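Local coordinates for copper chaperone CopZ (Staphylococcus aureus, PDB 6FF2), which sequesters and carries copper(I) ions inside the cell and delivers them to the copper-exporting P-type ATPase CopA, at residues Ser2-Asn7 and Val51-Met56; Ala19-Leu24 and Ser32-Leu37. All blocks are in the same frame, centred on the assembly; numbering follows the deposited sequence.

Interaction 1 of 2, residues Ser2-Asn7 and Val51-Met56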
loop_
_atom_site.group_PDB
_atom_site.type_symbol
_atom_site.label_atom_id
_atom_site.label_comp_id
_atom_site.label_asym_id
_atom_site.label_seq_id
_atom_site.Cartn_x
_atom_site.Cartn_y
_atom_site.Cartn_z
ATOM N N SER A 2 13.655 2.110 25.263
ATOM C CA SER A 2 12.260 2.428 25.625
ATOM C C SER A 2 11.356 1.798 24.527
ATOM O O SER A 2 11.863 1.493 23.461
ATOM C CB SER A 2 12.046 3.926 25.668
ATOM O OG SER A 2 12.999 4.496 26.547
ATOM N N GLN A 3 10.104 1.632 24.863
ATOM C CA GLN A 3 9.064 1.128 23.964
ATOM C C GLN A 3 7.899 2.046 23.976
ATOM O O GLN A 3 7.442 2.499 25.056
ATOM C CB GLN A 3 8.664 -0.287 24.356
ATOM C CG GLN A 3 7.707 -0.957 23.366
ATOM C CD GLN A 3 7.253 -2.304 23.819
ATOM O OE1 GLN A 3 7.549 -2.721 24.939
ATOM N NE2 GLN A 3 6.550 -3.014 22.956
ATOM N N GLU A 4 7.395 2.370 22.758
ATOM C CA GLU A 4 6.148 3.131 22.575
ATOM C C GLU A 4 5.214 2.314 21.759
ATOM O O GLU A 4 5.634 1.713 20.801
ATOM C CB GLU A 4 6.455 4.443 21.854
ATOM C CG GLU A 4 5.268 5.264 21.422
ATOM C CD GLU A 4 4.417 5.829 22.506
ATOM O OE1 GLU A 4 4.787 5.844 23.670
ATOM O OE2 GLU A 4 3.298 6.276 22.103
ATOM N N ILE A 5 3.959 2.234 22.168
ATOM C CA ILE A 5 2.907 1.648 21.358
ATOM C C ILE A 5 1.988 2.747 20.857
ATOM O O ILE A 5 1.346 3.417 21.665
ATOM C CB ILE A 5 2.175 0.546 22.119
ATOM C CG1 ILE A 5 3.197 -0.568 22.547
ATOM C CG2 ILE A 5 1.071 -0.033 21.263
ATOM C CD1 ILE A 5 2.609 -1.569 23.471
ATOM N N LEU A 6 1.920 2.937 19.531
ATOM C CA LEU A 6 1.014 3.895 18.912
ATOM C C LEU A 6 -0.203 3.141 18.432
ATOM O O LEU A 6 -0.077 1.999 17.931
ATOM C CB LEU A 6 1.657 4.728 17.830
ATOM C CG LEU A 6 2.863 5.538 18.313
ATOM C CD1 LEU A 6 4.130 4.826 17.916
ATOM C CD2 LEU A 6 2.863 6.967 17.765
ATOM N N ASN A 7 -1.367 3.767 18.537
ATOM C CA ASN A 7 -2.605 3.212 17.961
ATOM C C ASN A 7 -2.900 3.991 16.673
ATOM O O ASN A 7 -3.057 5.172 16.717
ATOM C CB ASN A 7 -3.726 3.337 18.909
ATOM C CG ASN A 7 -3.679 2.285 19.899
ATOM O OD1 ASN A 7 -3.424 2.578 21.049
ATOM N ND2 ASN A 7 -3.984 1.039 19.489
ATOM N N VAL A 51 14.878 10.474 20.720
ATOM C CA VAL A 51 13.656 10.655 19.913
ATOM C C VAL A 51 12.464 10.787 20.804
ATOM O O VAL A 51 12.350 10.121 21.826
ATOM C CB VAL A 51 13.551 9.580 18.803
ATOM C CG1 VAL A 51 13.522 8.237 19.335
ATOM C CG2 VAL A 51 12.288 9.808 17.983
ATOM N N ALA A 52 11.578 11.744 20.436
ATOM C CA ALA A 52 10.336 11.937 21.106
ATOM C C ALA A 52 9.155 11.221 20.414
ATOM O O ALA A 52 9.182 11.074 19.190
ATOM C CB ALA A 52 10.018 13.446 21.145
ATOM N N VAL A 53 8.122 10.887 21.184
ATOM C CA VAL A 53 6.978 10.262 20.586
ATOM C C VAL A 53 6.324 11.214 19.548
ATOM O O VAL A 53 5.784 10.762 18.550
ATOM C CB VAL A 53 6.010 9.797 21.674
ATOM C CG1 VAL A 53 4.699 9.326 21.064
ATOM C CG2 VAL A 53 6.677 8.650 22.430
ATOM N N SER A 54 6.388 12.518 19.792
ATOM C CA SER A 54 5.856 13.482 18.818
ATOM C C SER A 54 6.438 13.291 17.409
ATOM O O SER A 54 5.729 13.444 16.407
ATOM C CB SER A 54 6.109 14.876 19.404
ATOM O OG SER A 54 7.518 15.167 19.529
ATOM N N GLN A 55 7.723 12.979 17.296
ATOM C CA GLN A 55 8.370 12.739 16.025
ATOM C C GLN A 55 7.788 11.462 15.369
ATOM O O GLN A 55 7.636 11.389 14.145
ATOM C CB GLN A 55 9.873 12.611 16.206
ATOM C CG GLN A 55 10.595 13.889 16.629
ATOM C CD GLN A 55 12.011 13.561 17.004
ATOM O OE1 GLN A 55 12.305 13.449 18.223
ATOM N NE2 GLN A 55 12.876 13.323 16.011
ATOM N N MET A 56 7.503 10.430 16.160
ATOM C CA MET A 56 6.911 9.219 15.619
ATOM C C MET A 56 5.512 9.467 15.076
ATOM O O MET A 56 5.160 8.986 13.989
ATOM C CB MET A 56 6.854 8.143 16.721
ATOM C CG MET A 56 8.215 7.791 17.351
ATOM S SD MET A 56 7.925 6.727 18.766
ATOM C CE MET A 56 9.498 6.966 19.659
#

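Interaction 2 of 2, residues Ala19-Leu24 and Ser32-Leu37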
loop_
_atom_site.group_PDB
_atom_site.type_symbol
_atom_site.label_atom_id
_atom_site.label_comp_id
_atom_site.label_asym_id
_atom_site.label_seq_id
_atom_site.Cartn_x
_atom_site.Cartn_y
_atom_site.Cartn_z
ATOM N N ALA A 19 5.263 1.034 4.725
ATOM C CA ALA A 19 5.453 2.464 4.694
ATOM C C ALA A 19 5.631 3.055 6.113
ATOM O O ALA A 19 6.418 3.995 6.290
ATOM C CB ALA A 19 4.284 3.152 3.993
ATOM N N VAL A 20 4.794 2.590 7.036
ATOM C CA VAL A 20 4.845 3.070 8.438
ATOM C C VAL A 20 6.174 2.628 9.041
ATOM O O VAL A 20 6.886 3.472 9.658
ATOM C CB VAL A 20 3.599 2.599 9.178
ATOM C CG1 VAL A 20 3.767 2.796 10.691
ATOM C CG2 VAL A 20 2.369 3.381 8.703
ATOM N N GLU A 21 6.533 1.374 8.882
ATOM C CA GLU A 21 7.817 0.915 9.487
ATOM C C GLU A 21 9.014 1.683 8.884
ATOM O O GLU A 21 9.930 2.058 9.612
ATOM C CB GLU A 21 7.972 -0.607 9.363
ATOM C CG GLU A 21 6.983 -1.362 10.214
ATOM C CD GLU A 21 7.062 -2.857 10.152
ATOM O OE1 GLU A 21 7.949 -3.406 9.445
ATOM O OE2 GLU A 21 6.186 -3.478 10.787
ATOM N N SER A 22 9.033 1.924 7.575
ATOM C CA SER A 22 10.129 2.673 6.990
ATOM C C SER A 22 10.218 4.079 7.482
ATOM O O SER A 22 11.304 4.567 7.763
ATOM C CB SER A 22 10.051 2.719 5.468
ATOM O OG SER A 22 10.405 1.441 5.043
ATOM N N ALA A 23 9.084 4.757 7.585
ATOM C CA ALA A 23 9.079 6.155 8.043
ATOM C C ALA A 23 9.612 6.258 9.473
ATOM O O ALA A 23 10.396 7.125 9.789
ATOM C CB ALA A 23 7.667 6.705 7.983
ATOM N N LEU A 24 9.202 5.310 10.297
ATOM C CA LEU A 24 9.674 5.300 11.690
ATOM C C LEU A 24 11.143 4.985 11.797
ATOM O O LEU A 24 11.837 5.624 12.539
ATOM C CB LEU A 24 8.820 4.366 12.541
ATOM C CG LEU A 24 7.358 4.839 12.784
ATOM C CD1 LEU A 24 6.453 3.706 13.293
ATOM C CD2 LEU A 24 7.363 6.020 13.777
ATOM N N SER A 32 13.689 0.029 16.028
ATOM C CA SER A 32 12.855 -0.783 15.202
ATOM C C SER A 32 11.407 -0.363 15.331
ATOM O O SER A 32 11.013 0.319 16.297
ATOM C CB SER A 32 13.029 -2.267 15.615
ATOM O OG SER A 32 12.425 -2.554 16.851
ATOM N N ALA A 33 10.568 -0.799 14.400
ATOM C CA ALA A 33 9.148 -0.541 14.441
ATOM C C ALA A 33 8.423 -1.787 13.924
ATOM O O ALA A 33 8.855 -2.356 12.893
ATOM C CB ALA A 33 8.805 0.670 13.577
ATOM N N ASP A 34 7.340 -2.176 14.588
ATOM C CA ASP A 34 6.568 -3.403 14.218
ATOM C C ASP A 34 5.085 -3.070 14.237
ATOM O O ASP A 34 4.485 -2.823 15.289
ATOM C CB ASP A 34 6.940 -4.488 15.236
ATOM C CG ASP A 34 6.209 -5.787 15.020
ATOM O OD1 ASP A 34 5.755 -6.066 13.918
ATOM O OD2 ASP A 34 6.126 -6.564 15.973
ATOM N N VAL A 35 4.503 -3.019 13.036
ATOM C CA VAL A 35 3.086 -2.803 12.833
ATOM C C VAL A 35 2.331 -4.112 12.978
ATOM O O VAL A 35 2.669 -5.113 12.311
ATOM C CB VAL A 35 2.805 -2.241 11.431
ATOM C CG1 VAL A 35 1.286 -2.294 11.137
ATOM C CG2 VAL A 35 3.433 -0.820 11.306
ATOM N N ASN A 36 1.301 -4.110 13.793
ATOM C CA ASN A 36 0.309 -5.206 13.819
ATOM C C ASN A 36 -0.914 -4.741 13.063
ATOM O O ASN A 36 -1.697 -3.954 13.557
ATOM C CB ASN A 36 -0.060 -5.599 15.245
ATOM C CG ASN A 36 -1.071 -6.698 15.329
ATOM O OD1 ASN A 36 -1.728 -7.015 14.370
ATOM N ND2 ASN A 36 -1.236 -7.253 16.505
ATOM N N LEU A 37 -1.086 -5.242 11.844
ATOM C CA LEU A 37 -2.202 -4.786 10.998
ATOM C C LEU A 37 -3.545 -5.189 11.547
ATOM O O LEU A 37 -4.542 -4.525 11.282
ATOM C CB LEU A 37 -2.055 -5.340 9.567
ATOM C CG LEU A 37 -0.989 -4.665 8.730
ATOM C CD1 LEU A 37 -0.850 -5.447 7.432
ATOM C CD2 LEU A 37 -1.296 -3.203 8.453
#

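Interaction 1 of 2, residues Ser2-Asn7 and Val51-Met56
Glu4 swings CG anti to its backbone N (chi1 172°) and then bends at the next bond, chi2 66° turning CD aside, while Val53 holds CG1 anti to its own N (chi1 171°); together these torsions bring Glu4 CD up to the methyl fork of Val53, 3.6 Å from Val53 CG2. The two side chains cross at about a right angle. OE2 of Glu4 meets CG1 of Val53 at 3.5 Å, and OE1 of Glu4 lies 3.6 Å from Val53 CG2, each oxygen thus having a methyl close by. No hydrogen bond links the two segments, and here the carboxylate and the valine methyls meet by van der Waals contact, at a partly exposed border. Farther back along the same chain, the methylene CG of Glu4 lies 4.0 Å from SD of Met56, which meets it at a slant. Leu6, two residues on and on the same side of the strand, carries the apolar part: its CD2 comes 4.3 Å from Met56 CB and 4.5 Å from Val53 CG1. Leu6 also packs on Lys57 and Ile60 of the same helix, and Met56 reaches Tyr46 on the neighbouring strand 41-46. At the start of the helix Ala52 takes the N-cap position. Its backbone N donates a nearly straight 2.9 Å bond to Gln55 OE1, from above the plane of that amide carbonyl, while Gln55 N returns a weak bond to Ala52 O. Both bonds lie in the first turn, from which Val53 and Met56 point toward the strand. The contact joins the first strand, 3-9, to the second helix, 53-62, of the beta-alpha-beta-beta-alpha-beta sandwich, the ferredoxin-like fold of heavy-metal-associated domains.

Interaction 2 of 2, residues Ala19-Leu24 and Ser32-Leu37
A helix laid along an edge strand, joined by one hydrogen bond and a short row of apolar contacts, makes up this meeting of Ala19-Leu24 with Ser32-Leu37. In the ferredoxin-like beta-alpha-beta-beta-alpha-beta fold it puts the first helix, 14-25, against strand 30-36, which is outermost in the sheet of this chain. The short axes run nearly antiparallel, at 162°, and approach to 7.7 Å. Val20 and Val35 cross at about a right angle, Val20 CG1 touching Val35 CG2 at 3.7 Å; both also rest on Met11. One turn later Leu24 sets its CB 3.8 Å from Ala33 CB, with CD1 alongside the same methyl, and continues inward onto Val42 and Val44 of strand 41-46. Glu21 lies beside these two pairs, along the outer edge of the strand. Its CG stands anti to its own carbonyl carbon and the chain runs on extended, chi2 180° sending CD past the backbone of the strand, where CD lies 3.3 Å from Ala33 O. CG of Glu21 also covers CG2 of Val35. Ser32 and Asp34 pair by their backbones with strand 41-46, whereas the amide of Val35 is taken up by the glutamate. Lys17 forms a salt bridge to Glu21 OE2 and bonds to Val35 O, so helix side chains serve both backbone polar atoms of Val35. Asp34 OD1 lies 4.1 Å from Glu21 OE2, a like-charge approach that Lys17 probably eases. Val20 is near Cys16 of the copper site, about 5 Å between side chains, without taking part in it. The polar link itself is short and straight: Val35 N reaches Glu21 OE2 at 2.8 Å with an N-H...O angle of 176°, arriving on the anti side of the carboxylate and slightly out of its plane.

Interactions 1 and 2 have centres 11 Å apart and bind the two helices to one antiparallel sheet: helix 53-62 to strand 3-9, and helix 14-25 to the outer strand 30-36, with strand 41-46 lying between the two strands. Along the chain, both segments of interaction 2 fall between those of interaction 1, so the local helix-strand pair is enclosed by the longer-range one. The two contacts meet where Met56 CB packs on Leu24 CD2 at 3.7 Å, so the two helices meet on the same face of the sheet through these two side chains. Interaction 2 lies nearer the copper-binding cysteines, on the helix carrying Cys16; interaction 1 is away from them.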